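Local coordinates for exopolygalacturonase (PDB 2UVF), which hydrolyses polygalacturonate, the backbone of pectin, from the chain end as a family 28 glycoside hydrolase that binds digalacturonic acid, at residues V43-Y48 and V339-L344; V189-G194 and L209-G214; G369-T374 and N395-T400; N456-T461 and V480-N485. All blocks are in the same frame, centred on the assembly; numbering follows the deposited sequence.

Contact 1: residues V43-Y48 and V339-L344; sequences VPTLAY and VENVYL
A type II beta turn of the fibronectin type III domain, Pro-44 to Ala-47, docks here on one coil of the parallel beta-helix that forms the catalytic part of the chain. The turn packs on Asn-341, at a corner of the coil, and on the start of the strand that follows, and it is Tyr-343, Leu-46 and Thr-45 that lose most surface to the contact. Tyr-343 has CG anti to its backbone N (chi1 -178°), which lays the ring beneath the turn. One ring face receives backbone rather than side chains: Leu-46 O sits 3.5 Å above the plane, displaced toward the rim, and Ala-47 CA makes a CH-pi contact 3.8 Å from the centroid, 25° off the normal. Leu-46 occupies the third position of the turn with positive phi (58°), and its chain divides the work. CB packs on Tyr-343 CB at 3.7 Å, while the CD1 branch crosses Asn-341 at about a right angle and comes 3.6 Å from Asn-341 CB. Thr-45 turns its methyl rather than its hydroxyl to the helix: CG2, anti to the backbone N, reaches to 3.7 Å from Asn-341 CB. The polar groups find their partners beyond the two segments, since Arg-262 donates from NH2 to Leu-46 O and Asn-368 bonds the Tyr-343 hydroxyl, fixing the far end of the ring. Val-54, on strand 53-58 of the same domain, also packs on Tyr-343. At the outer part of the ring, the closest side-chain approach is that of Ala-47 CB to Tyr-343 CE1, 3.5 Å.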
loop_
_atom_site.group_PDB
_atom_site.type_symbol
_atom_site.label_atom_id
_atom_site.label_comp_id
_atom_site.label_asym_id
_atom_site.label_seq_id
_atom_site.Cartn_x
_atom_site.Cartn_y
_atom_site.Cartn_z
ATOM N N VAL A 43 13.188 -2.665 -15.068
ATOM C CA VAL A 43 12.520 -3.823 -14.492
ATOM C C VAL A 43 12.459 -3.556 -12.988
ATOM O O VAL A 43 13.502 -3.305 -12.372
ATOM C CB VAL A 43 13.279 -5.149 -14.767
ATOM C CG1 VAL A 43 12.477 -6.351 -14.275
ATOM C CG2 VAL A 43 13.582 -5.292 -16.253
ATOM N N PRO A 44 11.239 -3.529 -12.408
ATOM C CA PRO A 44 11.120 -3.490 -10.950
ATOM C C PRO A 44 11.769 -4.727 -10.329
ATOM O O PRO A 44 11.804 -5.792 -10.955
ATOM C CB PRO A 44 9.594 -3.496 -10.715
ATOM C CG PRO A 44 9.015 -2.973 -11.994
ATOM C CD PRO A 44 9.923 -3.492 -13.071
ATOM N N THR A 45 12.284 -4.558 -9.110
ATOM C CA THR A 45 12.969 -5.615 -8.340
ATOM C C THR A 45 12.300 -6.991 -8.383
ATOM O O THR A 45 11.147 -7.164 -7.963
ATOM C CB THR A 45 13.150 -5.153 -6.876
ATOM O OG1 THR A 45 14.159 -4.134 -6.829
ATOM C CG2 THR A 45 13.517 -6.317 -5.954
ATOM N N LEU A 46 13.056 -7.966 -8.889
ATOM C CA LEU A 46 12.628 -9.357 -9.018
ATOM C C LEU A 46 11.350 -9.543 -9.854
ATOM O O LEU A 46 10.732 -10.624 -9.836
ATOM C CB LEU A 46 12.510 -10.022 -7.640
ATOM C CG LEU A 46 13.828 -10.398 -6.950
ATOM C CD1 LEU A 46 13.614 -10.590 -5.488
ATOM C CD2 LEU A 46 14.422 -11.663 -7.564
ATOM N N ALA A 47 10.977 -8.493 -10.591
ATOM C CA ALA A 47 9.779 -8.488 -11.430
ATOM C C ALA A 47 9.965 -9.301 -12.722
ATOM O O ALA A 47 9.491 -8.920 -13.800
ATOM C CB ALA A 47 9.359 -7.040 -11.748
ATOM N N TYR A 48 10.670 -10.424 -12.608
ATOM C CA TYR A 48 10.937 -11.276 -13.764
ATOM C C TYR A 48 10.972 -12.758 -13.413
ATOM O O TYR A 48 10.968 -13.148 -12.238
ATOM C CB TYR A 48 12.204 -10.834 -14.506
ATOM C CG TYR A 48 13.474 -10.997 -13.716
ATOM C CD1 TYR A 48 14.175 -12.199 -13.734
ATOM C CD2 TYR A 48 13.981 -9.949 -12.966
ATOM C CE1 TYR A 48 15.337 -12.359 -13.017
ATOM C CE2 TYR A 48 15.152 -10.096 -12.248
ATOM C CZ TYR A 48 15.825 -11.308 -12.279
ATOM O OH TYR A 48 16.983 -11.465 -11.560
ATOM N N VAL A 339 14.332 -7.777 4.816
ATOM C CA VAL A 339 14.518 -8.374 3.492
ATOM C C VAL A 339 15.111 -7.405 2.466
ATOM O O VAL A 339 14.683 -6.250 2.337
ATOM C CB VAL A 339 13.222 -9.069 2.952
ATOM C CG1 VAL A 339 13.514 -9.853 1.684
ATOM C CG2 VAL A 339 12.637 -10.006 3.995
ATOM N N GLU A 340 16.129 -7.898 1.759
ATOM C CA GLU A 340 16.743 -7.179 0.661
ATOM C C GLU A 340 16.245 -7.811 -0.634
ATOM O O GLU A 340 16.583 -8.969 -0.908
ATOM C CB GLU A 340 18.269 -7.289 0.750
ATOM C CG GLU A 340 19.010 -6.511 -0.316
ATOM C CD GLU A 340 19.068 -5.034 -0.002
ATOM O OE1 GLU A 340 18.870 -4.680 1.187
ATOM O OE2 GLU A 340 19.311 -4.230 -0.939
ATOM N N ASN A 341 15.430 -7.057 -1.393
ATOM C CA ASN A 341 14.715 -7.520 -2.620
ATOM C C ASN A 341 13.458 -8.369 -2.392
ATOM O O ASN A 341 13.545 -9.583 -2.280
ATOM C CB ASN A 341 15.630 -8.246 -3.627
ATOM C CG ASN A 341 16.921 -7.498 -3.921
ATOM O OD1 ASN A 341 17.968 -8.112 -4.108
ATOM N ND2 ASN A 341 16.854 -6.193 -3.972
ATOM N N VAL A 342 12.285 -7.739 -2.358
ATOM C CA VAL A 342 11.008 -8.475 -2.255
ATOM C C VAL A 342 10.151 -8.298 -3.516
ATOM O O VAL A 342 10.173 -7.243 -4.148
ATOM C CB VAL A 342 10.186 -8.040 -1.038
ATOM C CG1 VAL A 342 8.950 -8.924 -0.880
ATOM C CG2 VAL A 342 11.024 -8.100 0.210
ATOM N N TYR A 343 9.419 -9.340 -3.899
ATOM C CA TYR A 343 8.478 -9.236 -5.007
ATOM C C TYR A 343 7.199 -9.974 -4.673
ATOM O O TYR A 343 7.173 -11.212 -4.642
ATOM C CB TYR A 343 9.074 -9.750 -6.331
ATOM C CG TYR A 343 8.157 -9.626 -7.574
ATOM C CD1 TYR A 343 7.918 -8.390 -8.179
ATOM C CD2 TYR A 343 7.594 -10.759 -8.171
ATOM C CE1 TYR A 343 7.099 -8.277 -9.328
ATOM C CE2 TYR A 343 6.779 -10.658 -9.313
ATOM C CZ TYR A 343 6.539 -9.417 -9.887
ATOM O OH TYR A 343 5.729 -9.310 -11.020
ATOM N N LEU A 344 6.140 -9.187 -4.467
ATOM C CA LEU A 344 4.771 -9.689 -4.237
ATOM C C LEU A 344 3.956 -9.475 -5.509
ATOM O O LEU A 344 4.034 -8.408 -6.106
ATOM C CB LEU A 344 4.152 -8.953 -3.033
ATOM C CG LEU A 344 5.101 -8.818 -1.819
ATOM C CD1 LEU A 344 4.528 -7.861 -0.746
ATOM C CD2 LEU A 344 5.486 -10.196 -1.205
#

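Contact 2: residues V189-G194 and L209-G214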
loop_
_atom_site.group_PDB
_atom_site.type_symbol
_atom_site.label_atom_id
_atom_site.label_comp_id
_atom_site.label_asym_id
_atom_site.label_seq_id
_atom_site.Cartn_x
_atom_site.Cartn_y
_atom_site.Cartn_z
ATOM N N VAL A 189 8.227 -22.835 -4.460
ATOM C CA VAL A 189 7.289 -23.692 -3.734
ATOM C C VAL A 189 5.879 -23.443 -4.285
ATOM O O VAL A 189 5.431 -22.304 -4.318
ATOM C CB VAL A 189 7.349 -23.432 -2.204
ATOM C CG1 VAL A 189 6.409 -24.358 -1.437
ATOM C CG2 VAL A 189 8.757 -23.587 -1.699
ATOM N N GLU A 190 5.203 -24.504 -4.731
ATOM C CA GLU A 190 3.853 -24.417 -5.284
ATOM C C GLU A 190 2.802 -24.897 -4.288
ATOM O O GLU A 190 2.933 -25.982 -3.725
ATOM C CB GLU A 190 3.699 -25.246 -6.576
ATOM C CG GLU A 190 4.870 -25.209 -7.555
ATOM C CD GLU A 190 4.794 -24.088 -8.589
ATOM O OE1 GLU A 190 4.110 -23.071 -8.341
ATOM O OE2 GLU A 190 5.436 -24.233 -9.658
ATOM N N ILE A 191 1.765 -24.080 -4.084
ATOM C CA ILE A 191 0.531 -24.494 -3.400
ATOM C C ILE A 191 -0.584 -24.558 -4.462
ATOM O O ILE A 191 -1.206 -23.525 -4.765
ATOM C CB ILE A 191 0.130 -23.495 -2.275
ATOM C CG1 ILE A 191 1.239 -23.386 -1.208
ATOM C CG2 ILE A 191 -1.222 -23.876 -1.655
ATOM C CD1 ILE A 191 1.131 -22.203 -0.299
ATOM N N PRO A 192 -0.818 -25.752 -5.059
ATOM C CA PRO A 192 -1.876 -25.962 -6.058
ATOM C C PRO A 192 -3.305 -25.663 -5.581
ATOM O O PRO A 192 -3.521 -25.386 -4.401
ATOM C CB PRO A 192 -1.732 -27.464 -6.402
ATOM C CG PRO A 192 -1.005 -28.067 -5.249
ATOM C CD PRO A 192 -0.051 -26.995 -4.828
ATOM N N ALA A 193 -4.274 -25.738 -6.503
ATOM C CA ALA A 193 -5.700 -25.623 -6.157
ATOM C C ALA A 193 -6.058 -26.460 -4.924
ATOM O O ALA A 193 -5.535 -27.562 -4.734
ATOM C CB ALA A 193 -6.592 -26.002 -7.350
ATOM N N GLY A 194 -6.940 -25.914 -4.091
ATOM C CA GLY A 194 -7.342 -26.549 -2.841
ATOM C C GLY A 194 -7.220 -25.604 -1.660
ATOM O O GLY A 194 -6.481 -24.619 -1.714
ATOM N N LEU A 209 7.440 -18.325 -3.314
ATOM C CA LEU A 209 6.265 -19.078 -2.930
ATOM C C LEU A 209 5.166 -18.652 -3.883
ATOM O O LEU A 209 4.797 -17.481 -3.939
ATOM C CB LEU A 209 5.886 -18.818 -1.471
ATOM C CG LEU A 209 4.578 -19.376 -0.910
ATOM C CD1 LEU A 209 4.583 -20.904 -0.828
ATOM C CD2 LEU A 209 4.308 -18.766 0.455
ATOM N N ASN A 210 4.663 -19.617 -4.636
ATOM C CA ASN A 210 3.670 -19.396 -5.653
ATOM C C ASN A 210 2.359 -20.070 -5.272
ATOM O O ASN A 210 2.284 -21.297 -5.168
ATOM C CB ASN A 210 4.175 -19.948 -6.993
ATOM C CG ASN A 210 3.263 -19.596 -8.148
ATOM O OD1 ASN A 210 3.130 -18.419 -8.505
ATOM N ND2 ASN A 210 2.621 -20.615 -8.743
ATOM N N LEU A 211 1.334 -19.244 -5.071
ATOM C CA LEU A 211 -0.020 -19.706 -4.883
ATOM C C LEU A 211 -0.722 -19.726 -6.250
ATOM O O LEU A 211 -0.933 -18.680 -6.864
ATOM C CB LEU A 211 -0.746 -18.801 -3.872
ATOM C CG LEU A 211 -0.072 -18.640 -2.506
ATOM C CD1 LEU A 211 0.438 -17.213 -2.294
ATOM C CD2 LEU A 211 -1.052 -19.022 -1.420
ATOM N N GLN A 212 -1.063 -20.922 -6.724
ATOM C CA GLN A 212 -1.587 -21.120 -8.076
ATOM C C GLN A 212 -3.080 -20.843 -8.145
ATOM O O GLN A 212 -3.752 -20.740 -7.120
ATOM C CB GLN A 212 -1.352 -22.569 -8.528
ATOM C CG GLN A 212 0.100 -22.957 -8.783
ATOM C CD GLN A 212 0.233 -24.414 -9.221
ATOM O OE1 GLN A 212 -0.327 -25.313 -8.600
ATOM N NE2 GLN A 212 0.962 -24.646 -10.298
ATOM N N ALA A 213 -3.598 -20.744 -9.363
ATOM C CA ALA A 213 -5.038 -20.570 -9.577
ATOM C C ALA A 213 -5.851 -21.611 -8.798
ATOM O O ALA A 213 -5.679 -22.831 -8.968
ATOM C CB ALA A 213 -5.360 -20.627 -11.046
ATOM N N GLY A 214 -6.716 -21.125 -7.920
ATOM C CA GLY A 214 -7.561 -22.003 -7.120
ATOM C C GLY A 214 -7.031 -22.351 -5.741
ATOM O O GLY A 214 -7.759 -22.928 -4.945
HETATM O O HOH W 1 -2.977 -26.305 -9.105
#
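Strands 189-191 and 209-211 run parallel on successive coils of the beta-helix, their short axes 4.9 Å apart and inclined by 20°. Backbone hydrogen bonds set the register. Asn-210 N meets Val-189 O at 2.8 Å nearly along the C=O axis, and Ile-191 N returns a bond to Asn-210 O at 3.0 Å, so Asn-210 is gripped through both main-chain groups. Past the strands, Gly-194 N donates to Gly-214 O at 3.2 Å, but from above the carbonyl plane.

Polar side chains lie on the face of Glu-190 and Asn-210. The two run alongside each other, and Asn-210 ND2 donates to Glu-190 OE1 at 2.9 Å, with the carboxylate and amide planes 73° apart. The other amide atom, Asn-210 OD1, bonds Thr-264 OG1 on strand 258-264. Beyond the strand, one water accepts from Ala-193 N and donates to Gln-212 OE1, an oxygen that also lies 3.0 Å from Pro-192 CA.

Apolar contacts fill the opposite face, where Ile-191 CD1 touches both Leu-209 CD1 at 3.7 Å and Leu-211 CD2 at 4.0 Å; Val-189 CG1 also touches Leu-209 CD1, the two side chains crossing obliquely.

The split is therefore chemical as well as geometric: aliphatic tips hold one face, while the buried Glu-190 carboxylate takes an amide N-H that probably favours its charged form.

Contact 3: residues G369-T374 and N395-T400. With SO4 (sulfate ion), chain G.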
loop_
_atom_site.group_PDB
_atom_site.type_symbol
_atom_site.label_atom_id
_atom_site.label_comp_id
_atom_site.label_asym_id
_atom_site.label_seq_id
_atom_site.Cartn_x
_atom_site.Cartn_y
_atom_site.Cartn_z
ATOM N N GLY A 369 0.036 -5.961 -8.647
ATOM C CA GLY A 369 -1.221 -6.591 -9.015
ATOM C C GLY A 369 -1.837 -7.451 -7.948
ATOM O O GLY A 369 -2.464 -8.490 -8.240
ATOM N N LEU A 370 -1.663 -7.035 -6.701
ATOM C CA LEU A 370 -2.301 -7.736 -5.593
ATOM C C LEU A 370 -3.751 -7.274 -5.505
ATOM O O LEU A 370 -4.096 -6.170 -5.929
ATOM C CB LEU A 370 -1.557 -7.492 -4.271
ATOM C CG LEU A 370 -0.017 -7.567 -4.222
ATOM C CD1 LEU A 370 0.500 -7.205 -2.793
ATOM C CD2 LEU A 370 0.513 -8.912 -4.620
ATOM N N ILE A 371 -4.604 -8.140 -4.983
ATOM C CA ILE A 371 -6.003 -7.813 -4.791
ATOM C C ILE A 371 -6.268 -7.916 -3.280
ATOM O O ILE A 371 -6.165 -8.993 -2.719
ATOM C CB ILE A 371 -6.898 -8.758 -5.678
ATOM C CG1 ILE A 371 -6.571 -8.540 -7.180
ATOM C CG2 ILE A 371 -8.374 -8.560 -5.402
ATOM C CD1 ILE A 371 -6.827 -9.751 -8.050
ATOM N N HIS A 372 -6.546 -6.782 -2.625
ATOM C CA HIS A 372 -6.799 -6.750 -1.179
ATOM C C HIS A 372 -8.292 -6.656 -0.973
ATOM O O HIS A 372 -8.902 -5.704 -1.403
ATOM C CB HIS A 372 -6.093 -5.540 -0.498
ATOM C CG HIS A 372 -4.703 -5.314 -0.995
ATOM N ND1 HIS A 372 -3.591 -5.808 -0.345
ATOM C CD2 HIS A 372 -4.247 -4.718 -2.120
ATOM C CE1 HIS A 372 -2.507 -5.508 -1.044
ATOM N NE2 HIS A 372 -2.876 -4.845 -2.125
ATOM N N GLN A 373 -8.870 -7.659 -0.328
ATOM C CA GLN A 373 -10.286 -7.690 -0.057
ATOM C C GLN A 373 -10.476 -7.986 1.441
ATOM O O GLN A 373 -10.705 -9.137 1.856
ATOM C CB GLN A 373 -10.971 -8.749 -0.942
ATOM C CG GLN A 373 -10.765 -8.614 -2.478
ATOM C CD GLN A 373 -11.379 -9.797 -3.232
ATOM O OE1 GLN A 373 -11.431 -10.917 -2.713
ATOM N NE2 GLN A 373 -11.856 -9.553 -4.438
ATOM N N THR A 374 -10.372 -6.931 2.248
ATOM C CA THR A 374 -10.303 -7.072 3.699
ATOM C C THR A 374 -11.211 -6.072 4.400
ATOM O O THR A 374 -11.042 -5.825 5.580
ATOM C CB THR A 374 -8.856 -6.918 4.238
ATOM O OG1 THR A 374 -8.412 -5.564 4.090
ATOM C CG2 THR A 374 -7.880 -7.825 3.488
ATOM N N ASN A 395 -0.637 -1.521 -10.078
ATOM C CA ASN A 395 -1.696 -2.453 -10.497
ATOM C C ASN A 395 -2.478 -3.137 -9.394
ATOM O O ASN A 395 -3.179 -4.110 -9.649
ATOM C CB ASN A 395 -1.164 -3.499 -11.492
ATOM C CG ASN A 395 -0.666 -2.867 -12.769
ATOM O OD1 ASN A 395 -0.720 -1.629 -12.943
ATOM N ND2 ASN A 395 -0.127 -3.702 -13.660
ATOM N N ASN A 396 -2.381 -2.613 -8.181
ATOM C CA ASN A 396 -3.089 -3.181 -7.030
ATOM C C ASN A 396 -4.554 -2.789 -7.047
ATOM O O ASN A 396 -4.898 -1.715 -7.490
ATOM C CB ASN A 396 -2.441 -2.712 -5.711
ATOM C CG ASN A 396 -1.257 -3.575 -5.263
ATOM O OD1 ASN A 396 -1.120 -3.885 -4.075
ATOM N ND2 ASN A 396 -0.403 -3.959 -6.192
ATOM N N PHE A 397 -5.421 -3.680 -6.590
ATOM C CA PHE A 397 -6.788 -3.320 -6.227
ATOM C C PHE A 397 -6.852 -3.255 -4.687
ATOM O O PHE A 397 -6.425 -4.184 -4.028
ATOM C CB PHE A 397 -7.780 -4.359 -6.783
ATOM C CG PHE A 397 -9.222 -4.171 -6.327
ATOM C CD1 PHE A 397 -10.135 -3.454 -7.102
ATOM C CD2 PHE A 397 -9.676 -4.759 -5.144
ATOM C CE1 PHE A 397 -11.448 -3.304 -6.693
ATOM C CE2 PHE A 397 -10.991 -4.608 -4.729
ATOM C CZ PHE A 397 -11.875 -3.881 -5.502
ATOM N N PHE A 398 -7.361 -2.155 -4.132
ATOM C CA PHE A 398 -7.467 -1.992 -2.655
ATOM C C PHE A 398 -8.924 -1.837 -2.236
ATOM O O PHE A 398 -9.603 -0.936 -2.700
ATOM C CB PHE A 398 -6.669 -0.789 -2.127
ATOM C CG PHE A 398 -5.182 -0.951 -2.193
ATOM C CD1 PHE A 398 -4.475 -1.522 -1.131
ATOM C CD2 PHE A 398 -4.472 -0.511 -3.307
ATOM C CE1 PHE A 398 -3.077 -1.670 -1.200
ATOM C CE2 PHE A 398 -3.099 -0.642 -3.373
ATOM C CZ PHE A 398 -2.401 -1.225 -2.322
ATOM N N ASP A 399 -9.386 -2.742 -1.367
ATOM C CA ASP A 399 -10.660 -2.621 -0.638
ATOM C C ASP A 399 -10.352 -3.177 0.775
ATOM O O ASP A 399 -10.345 -4.398 1.003
ATOM C CB ASP A 399 -11.772 -3.422 -1.354
ATOM C CG ASP A 399 -13.154 -3.047 -0.899
ATOM O OD1 ASP A 399 -13.564 -1.898 -1.156
ATOM O OD2 ASP A 399 -13.853 -3.912 -0.303
ATOM N N THR A 400 -10.047 -2.279 1.705
ATOM C CA THR A 400 -9.331 -2.665 2.918
ATOM C C THR A 400 -10.101 -2.242 4.169
ATOM O O THR A 400 -10.935 -1.354 4.119
ATOM C CB THR A 400 -7.889 -2.064 2.916
ATOM O OG1 THR A 400 -7.966 -0.641 2.814
ATOM C CG2 THR A 400 -7.059 -2.584 1.743
HETATM S S SO4 G . -11.360 -7.637 -7.891
HETATM O O1 SO4 G . -10.248 -8.282 -8.595
HETATM O O2 SO4 G . -12.579 -7.826 -8.673
HETATM O O3 SO4 G . -11.572 -8.176 -6.548
HETATM O O4 SO4 G . -11.048 -6.223 -7.756
#
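Neighbouring coils of the parallel beta-helix are joined where strands 371-373 and 397-399 pair, 4.9 Å apart at their axes and only 9° from parallel. His-372 is the centre of the contact. Its backbone N donates to Phe-397 O and its O accepts from Asp-399 N, while the side chain leans over the neighbouring strand. There the imidazole lies in an offset stack on the Phe-398 ring, centroids 4.3 Å apart and planes within 5°, and the Phe-431 ring also meets Phe-398 with its plane nearly parallel. Such aromatic stacking along successive coils recurs in beta-helices of pectin-degrading enzymes.

At the imidazole edge NE2 must carry hydrogen, because it donates to Asn-396 OD1 at 2.8 Å; the line is almost straight (178°), although it arrives above the amide plane. Asn-396 ND2 is held by Phe-394 O, a second-shell bond that keeps the amide turned to present OD1.

On the face of Ile-371 and Gln-373 a sulfate, also bound by Tyr-94 and Arg-288, rests over the Phe-397 ring, its S atom 4.2 Å above the plane near the centre. Gln-373 OE1 is taken by Arg-350, and Gln-373 NE2 points to sulfate O3 at 2.5 Å in a weak hydrogen bond.

Contact 4: residues N456-T461 and V480-N485; sequences NVMYLT and VTFRNN
Two pairs of side chains meet here, one end-on and one side by side. Met-458 and Phe-482 reach toward each other tip to tip: the methionine chain, bent at chi2, extends its methyl CE to 3.9 Å from Phe-482 CZ. The ring comes from the other side with CG anti to its backbone N (chi1 -175°), which carries it along toward the neighbouring coil. The amide end of Asn-485 lies over the centre of one face of that ring.

Asn-456 and Asn-485, by contrast, point the same way, and their amide planes are turned 33° apart. Both have CG anti to the carbonyl carbon, so the two side chains follow similar courses from coil to coil. The main chains approach as well, Asn-485 CA making a CA-H...O contact of 3.3 Å with Asn-456 O. The polar end of Asn-456 is satisfied further back: OD1 accepts from Asn-429 ND2, and ND2 donates to Leu-426 O, so its rotation is fixed at both atoms.

The chain turns at Asn-484, where positive phi (51°) redirects it between faces. Asparagines stacked at the inside of such turns, with an apolar core beside them, are a recurrent feature of right-handed parallel beta-helices, the fold of family 28, and this pair is consistent with it.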
loop_
_atom_site.group_PDB
_atom_site.type_symbol
_atom_site.label_atom_id
_atom_site.label_comp_id
_atom_site.label_asym_id
_atom_site.label_seq_id
_atom_site.Cartn_x
_atom_site.Cartn_y
_atom_site.Cartn_z
ATOM N N ASN A 456 -3.249 7.172 -10.352
ATOM C CA ASN A 456 -4.047 6.283 -9.547
ATOM C C ASN A 456 -5.490 6.767 -9.638
ATOM O O ASN A 456 -5.764 7.945 -9.889
ATOM C CB ASN A 456 -3.612 6.287 -8.049
ATOM C CG ASN A 456 -2.186 5.792 -7.816
ATOM O OD1 ASN A 456 -1.894 4.603 -7.908
ATOM N ND2 ASN A 456 -1.300 6.705 -7.473
ATOM N N VAL A 457 -6.413 5.850 -9.403
ATOM C CA VAL A 457 -7.834 6.176 -9.325
ATOM C C VAL A 457 -8.373 5.748 -7.947
ATOM O O VAL A 457 -8.048 4.664 -7.465
ATOM C CB VAL A 457 -8.614 5.514 -10.517
ATOM C CG1 VAL A 457 -10.021 5.213 -10.157
ATOM C CG2 VAL A 457 -8.565 6.429 -11.726
ATOM N N MET A 458 -9.166 6.618 -7.314
ATOM C CA MET A 458 -9.782 6.310 -6.020
ATOM C C MET A 458 -11.300 6.442 -6.119
ATOM O O MET A 458 -11.807 7.478 -6.552
ATOM C CB MET A 458 -9.283 7.261 -4.932
ATOM C CG MET A 458 -7.822 7.173 -4.608
ATOM S SD MET A 458 -6.749 7.870 -5.882
ATOM C CE MET A 458 -5.236 7.852 -4.945
ATOM N N TYR A 459 -12.007 5.395 -5.709
ATOM C CA TYR A 459 -13.463 5.394 -5.712
ATOM C C TYR A 459 -13.969 4.864 -4.382
ATOM O O TYR A 459 -13.700 3.728 -4.058
ATOM C CB TYR A 459 -13.980 4.542 -6.892
ATOM C CG TYR A 459 -15.478 4.401 -6.910
ATOM C CD1 TYR A 459 -16.306 5.516 -7.035
ATOM C CD2 TYR A 459 -16.074 3.153 -6.798
ATOM C CE1 TYR A 459 -17.713 5.380 -7.027
ATOM C CE2 TYR A 459 -17.465 3.003 -6.810
ATOM C CZ TYR A 459 -18.267 4.112 -6.927
ATOM O OH TYR A 459 -19.631 3.953 -6.904
ATOM N N LEU A 460 -14.657 5.710 -3.608
ATOM C CA LEU A 460 -15.289 5.383 -2.296
ATOM C C LEU A 460 -14.335 5.360 -1.099
ATOM O O LEU A 460 -14.761 5.133 0.061
ATOM C CB LEU A 460 -16.124 4.081 -2.319
ATOM C CG LEU A 460 -17.301 3.972 -3.297
ATOM C CD1 LEU A 460 -17.846 2.546 -3.250
ATOM C CD2 LEU A 460 -18.395 4.984 -3.047
ATOM N N THR A 461 -13.053 5.612 -1.379
ATOM C CA THR A 461 -12.003 5.659 -0.339
ATOM C C THR A 461 -12.347 6.801 0.622
ATOM O O THR A 461 -13.044 7.720 0.221
ATOM C CB THR A 461 -10.612 5.905 -0.990
ATOM O OG1 THR A 461 -10.618 5.371 -2.321
ATOM C CG2 THR A 461 -9.482 5.257 -0.172
ATOM N N VAL A 480 6.681 14.726 -0.282
ATOM C CA VAL A 480 5.564 13.847 -0.637
ATOM C C VAL A 480 4.800 14.515 -1.791
ATOM O O VAL A 480 4.381 15.668 -1.668
ATOM C CB VAL A 480 4.627 13.601 0.598
ATOM C CG1 VAL A 480 3.291 13.020 0.177
ATOM C CG2 VAL A 480 5.299 12.696 1.648
ATOM N N THR A 481 4.668 13.800 -2.912
ATOM C CA THR A 481 3.969 14.297 -4.105
ATOM C C THR A 481 2.750 13.443 -4.390
ATOM O O THR A 481 2.838 12.219 -4.445
ATOM C CB THR A 481 4.885 14.371 -5.382
ATOM O OG1 THR A 481 5.925 15.326 -5.170
ATOM C CG2 THR A 481 4.094 14.812 -6.619
ATOM N N PHE A 482 1.621 14.105 -4.587
ATOM C CA PHE A 482 0.364 13.439 -4.863
ATOM C C PHE A 482 -0.225 14.093 -6.107
ATOM O O PHE A 482 -0.790 15.173 -6.043
ATOM C CB PHE A 482 -0.563 13.582 -3.649
ATOM C CG PHE A 482 -1.853 12.829 -3.767
ATOM C CD1 PHE A 482 -1.983 11.556 -3.204
ATOM C CD2 PHE A 482 -2.944 13.389 -4.426
ATOM C CE1 PHE A 482 -3.181 10.875 -3.290
ATOM C CE2 PHE A 482 -4.131 12.707 -4.507
ATOM C CZ PHE A 482 -4.249 11.445 -3.940
ATOM N N ARG A 483 -0.092 13.417 -7.246
ATOM C CA ARG A 483 -0.369 14.049 -8.539
ATOM C C ARG A 483 -1.011 13.116 -9.562
ATOM O O ARG A 483 -0.909 11.909 -9.451
ATOM C CB ARG A 483 0.924 14.666 -9.122
ATOM C CG ARG A 483 1.952 13.673 -9.586
ATOM C CD ARG A 483 3.028 14.364 -10.376
ATOM N NE ARG A 483 3.983 13.437 -10.966
ATOM C CZ ARG A 483 5.261 13.730 -11.228
ATOM N NH1 ARG A 483 5.755 14.930 -10.924
ATOM N NH2 ARG A 483 6.049 12.815 -11.769
ATOM N N ASN A 484 -1.642 13.696 -10.582
ATOM C CA ASN A 484 -2.163 12.906 -11.683
ATOM C C ASN A 484 -3.020 11.753 -11.171
ATOM O O ASN A 484 -2.884 10.617 -11.601
ATOM C CB ASN A 484 -1.028 12.388 -12.546
ATOM C CG ASN A 484 -0.266 13.495 -13.220
ATOM O OD1 ASN A 484 -0.773 14.607 -13.375
ATOM N ND2 ASN A 484 0.960 13.199 -13.628
ATOM N N ASN A 485 -3.902 12.083 -10.235
ATOM C CA ASN A 485 -4.814 11.122 -9.626
ATOM C C ASN A 485 -6.222 11.609 -9.809
ATOM O O ASN A 485 -6.486 12.807 -9.692
ATOM C CB ASN A 485 -4.547 11.000 -8.117
ATOM C CG ASN A 485 -3.186 10.447 -7.809
ATOM O OD1 ASN A 485 -2.470 10.962 -6.947
ATOM N ND2 ASN A 485 -2.812 9.405 -8.497
#

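How the contacts relate
From the N terminus, the first segment reached is 43-48, in the fibronectin type III domain; its partner 339-344 comes about 290 residues later, so contact 1 closes the longest loop and ties that domain to the beta-helix. Contact 2 opens and closes within this span, joining two early coils. Contacts 3 and 4 follow in series, each closing a short loop of about one coil in the family 28 region. Along the helix contacts 2 and 4 are farthest apart, centres about 33 Å, on opposite sides of the chain's centre. Contacts 1 and 3 touch directly, where Leu-344 C packs 3.6 Å from Leu-370 CD2.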